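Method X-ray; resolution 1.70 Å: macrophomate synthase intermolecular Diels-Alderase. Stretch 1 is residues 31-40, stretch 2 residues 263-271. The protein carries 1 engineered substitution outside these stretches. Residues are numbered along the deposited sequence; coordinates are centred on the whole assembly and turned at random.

Stretch 1, residues 31-40: ALKDAMADPS
Stretch 2, residues 263-271: LIEQGYRAI

Residues 31-37 form the last turns of a helix that begins earlier in the chain, with phi/psi near -66/-38 and i to i+4 bonds such as Ala35 N to Ala31 O (3.0 Å) and Asp38 N to Asp34 O (2.9 Å). Asp38 leaves helical space at -141/94, and Pro39 (-57/-12) and Ser40 (-72/-13) enter a 3-10 segment. The second stretch starts as helix and ends it in a Schellman motif: Gly267 has phi/psi 107/5, Tyr268 N bonds Leu263 O (2.9 Å), and Gly267 N bonds Ile264 O (3.0 Å). At that positive phi a CB would be jammed against the preceding carbonyl oxygen, so the backbone itself calls for glycine. Tyr268 (-75/133) and Arg269 (-125/2) follow as strand, and the chain turns a corner at Ala270 (-146/111). The CA atoms of Ala35 and Arg269 lie 6.1 Å apart and set the register; their CB atoms, both pointing toward the opposing stretch, are 4.1 Å apart.

Arg269 dominates the contact, with 104 Å² covered by the first stretch. Chi1 -61° (m) and chi2 -70° (m) bring Arg269 CD to 3.4 Å from Ala35 O; chi3 179° (t) and chi4 -92° then place NE and orient the guanidinium. Arg269 NH1 turns back to its own stretch and donates to Ile264 O and Tyr268 O, both at 2.8 Å, which anchors the guanidinium. Pro39 CG covers one face of that group, 3.8 Å from Arg269 NH2, while Met36 CA sits at its edge, 4.1 Å from Arg269 NE. No direct hydrogen bond crosses between the stretches; instead, water 1 accepts from Arg269 NH2 (2.9 Å) and donates to Met36 O (2.6 Å).

Apolar packing completes the contact. Pro39 CB meets Ile264 CG2 (m, t rotamer) at 3.8 Å, and Leu32 CD2 (m, t) reaches Ala270 CB at 4.5 Å. The CA-to-CB bond of Asp38 points away from the second stretch; with chi1 t, Asp38 OD1 accepts from Ser40 N (3.0 Å) and Ser40 OG (2.8 Å).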

# COMPACT_ATOMS: atom_id res chain seq x y z
N ALA A 31 -22.41 24.74 -11.95
CA ALA A 31 -22.65 24.97 -10.53
C ALA A 31 -22.20 26.38 -10.16
O ALA A 31 -22.88 27.08 -9.40
CB ALA A 31 -21.91 23.94 -9.68
N LEU A 32 -21.05 26.79 -10.69
CA LEU A 32 -20.54 28.12 -10.40
C LEU A 32 -21.44 29.19 -11.01
O LEU A 32 -21.71 30.20 -10.38
CB LEU A 32 -19.11 28.29 -10.92
CG LEU A 32 -18.08 27.45 -10.14
CD1 LEU A 32 -16.73 27.49 -10.86
CD2 LEU A 32 -17.96 28.00 -8.72
N LYS A 33 -21.89 28.98 -12.24
CA LYS A 33 -22.77 29.95 -12.88
C LYS A 33 -24.07 30.08 -12.08
O LYS A 33 -24.59 31.18 -11.90
CB LYS A 33 -23.07 29.55 -14.32
CG LYS A 33 -21.88 29.75 -15.27
CD LYS A 33 -22.07 29.02 -16.60
CE LYS A 33 -20.82 29.18 -17.48
NZ LYS A 33 -20.67 28.13 -18.53
N ASP A 34 -24.58 28.95 -11.59
CA ASP A 34 -25.81 28.96 -10.82
C ASP A 34 -25.64 29.69 -9.48
O ASP A 34 -26.55 30.39 -9.02
CB ASP A 34 -26.32 27.54 -10.57
CG ASP A 34 -26.81 26.86 -11.84
OD1 ASP A 34 -27.01 27.55 -12.87
OD2 ASP A 34 -27.01 25.63 -11.82
N ALA A 35 -24.46 29.56 -8.87
CA ALA A 35 -24.18 30.23 -7.60
C ALA A 35 -24.03 31.74 -7.84
O ALA A 35 -24.37 32.55 -6.99
CB ALA A 35 -22.90 29.66 -6.96
N MET A 36 -23.50 32.12 -9.00
CA MET A 36 -23.37 33.53 -9.31
C MET A 36 -24.76 34.14 -9.50
O MET A 36 -25.03 35.24 -9.03
CB MET A 36 -22.54 33.72 -10.58
CG MET A 36 -21.08 33.40 -10.34
SD MET A 36 -20.13 33.61 -11.82
CE MET A 36 -20.24 32.00 -12.56
N ALA A 37 -25.65 33.40 -10.16
CA ALA A 37 -27.01 33.87 -10.40
C ALA A 37 -27.82 33.94 -9.11
O ALA A 37 -28.68 34.81 -8.95
CB ALA A 37 -27.72 32.94 -11.38
N ASP A 38 -27.55 33.01 -8.19
CA ASP A 38 -28.26 32.96 -6.91
C ASP A 38 -27.24 32.58 -5.84
O ASP A 38 -26.98 31.41 -5.61
CB ASP A 38 -29.37 31.90 -6.97
CG ASP A 38 -30.12 31.76 -5.66
OD1 ASP A 38 -29.72 32.40 -4.67
OD2 ASP A 38 -31.12 31.01 -5.64
N PRO A 39 -26.65 33.59 -5.17
CA PRO A 39 -25.64 33.37 -4.13
C PRO A 39 -26.05 32.50 -2.95
O PRO A 39 -25.18 32.10 -2.16
CB PRO A 39 -25.24 34.78 -3.72
CG PRO A 39 -25.45 35.56 -5.01
CD PRO A 39 -26.78 35.03 -5.47
N SER A 40 -27.34 32.21 -2.80
CA SER A 40 -27.76 31.33 -1.71
C SER A 40 -27.28 29.93 -2.08
O SER A 40 -27.28 29.02 -1.24
CB SER A 40 -29.28 31.35 -1.52
OG SER A 40 -29.96 30.65 -2.56
N LEU A 263 -18.18 36.62 3.33
CA LEU A 263 -17.45 36.12 2.16
C LEU A 263 -18.35 36.16 0.93
O LEU A 263 -17.90 36.53 -0.15
CB LEU A 263 -16.94 34.70 2.41
CG LEU A 263 -15.92 34.60 3.54
CD1 LEU A 263 -15.60 33.13 3.84
CD2 LEU A 263 -14.64 35.35 3.16
N ILE A 264 -19.61 35.78 1.08
CA ILE A 264 -20.52 35.80 -0.05
C ILE A 264 -20.70 37.24 -0.54
O ILE A 264 -20.73 37.49 -1.75
CB ILE A 264 -21.90 35.19 0.31
CG1 ILE A 264 -21.74 33.67 0.50
CG2 ILE A 264 -22.93 35.49 -0.80
CD1 ILE A 264 -22.95 32.99 1.07
N GLU A 265 -20.79 38.18 0.39
CA GLU A 265 -20.96 39.59 0.03
C GLU A 265 -19.74 40.09 -0.73
O GLU A 265 -19.83 40.98 -1.58
CB GLU A 265 -21.16 40.45 1.28
CG GLU A 265 -22.42 40.10 2.06
CD GLU A 265 -22.57 40.90 3.34
OE1 GLU A 265 -21.62 40.93 4.15
OE2 GLU A 265 -23.65 41.50 3.54
N GLN A 266 -18.59 39.49 -0.43
CA GLN A 266 -17.33 39.85 -1.07
C GLN A 266 -17.14 39.18 -2.43
O GLN A 266 -16.16 39.46 -3.13
CB GLN A 266 -16.17 39.47 -0.17
CG GLN A 266 -16.08 40.27 1.10
CD GLN A 266 -14.95 39.81 1.98
OE1 GLN A 266 -13.79 39.76 1.56
NE2 GLN A 266 -15.27 39.45 3.22
N GLY A 267 -18.05 38.29 -2.80
CA GLY A 267 -17.94 37.64 -4.09
C GLY A 267 -17.52 36.18 -4.07
O GLY A 267 -17.32 35.59 -5.13
N TYR A 268 -17.38 35.58 -2.89
CA TYR A 268 -16.99 34.17 -2.85
C TYR A 268 -18.20 33.31 -3.23
O TYR A 268 -19.29 33.52 -2.71
CB TYR A 268 -16.54 33.75 -1.44
CG TYR A 268 -15.22 34.35 -0.98
CD1 TYR A 268 -15.03 35.73 -0.95
CD2 TYR A 268 -14.17 33.54 -0.53
CE1 TYR A 268 -13.86 36.29 -0.49
CE2 TYR A 268 -12.98 34.10 -0.06
CZ TYR A 268 -12.84 35.47 -0.04
OH TYR A 268 -11.68 36.06 0.44
N ARG A 269 -18.00 32.34 -4.12
CA ARG A 269 -19.09 31.46 -4.52
C ARG A 269 -18.74 29.99 -4.31
O ARG A 269 -19.52 29.10 -4.64
CB ARG A 269 -19.49 31.73 -5.97
CG ARG A 269 -20.00 33.16 -6.20
CD ARG A 269 -21.36 33.41 -5.55
NE ARG A 269 -21.80 34.79 -5.77
CZ ARG A 269 -21.55 35.80 -4.93
NH1 ARG A 269 -20.88 35.58 -3.80
NH2 ARG A 269 -21.96 37.03 -5.22
N ALA A 270 -17.55 29.73 -3.77
CA ALA A 270 -17.12 28.36 -3.46
C ALA A 270 -16.30 28.54 -2.21
O ALA A 270 -15.22 29.14 -2.26
CB ALA A 270 -16.27 27.78 -4.58
N ILE A 271 -16.81 28.04 -1.09
CA ILE A 271 -16.13 28.22 0.19
C ILE A 271 -15.88 26.90 0.91
O ILE A 271 -16.80 26.11 1.10
CB ILE A 271 -16.98 29.09 1.13
CG1 ILE A 271 -17.38 30.39 0.42
CG2 ILE A 271 -16.20 29.39 2.41
CD1 ILE A 271 -18.36 31.24 1.23
O HOH W 1 -23.03 36.42 -7.81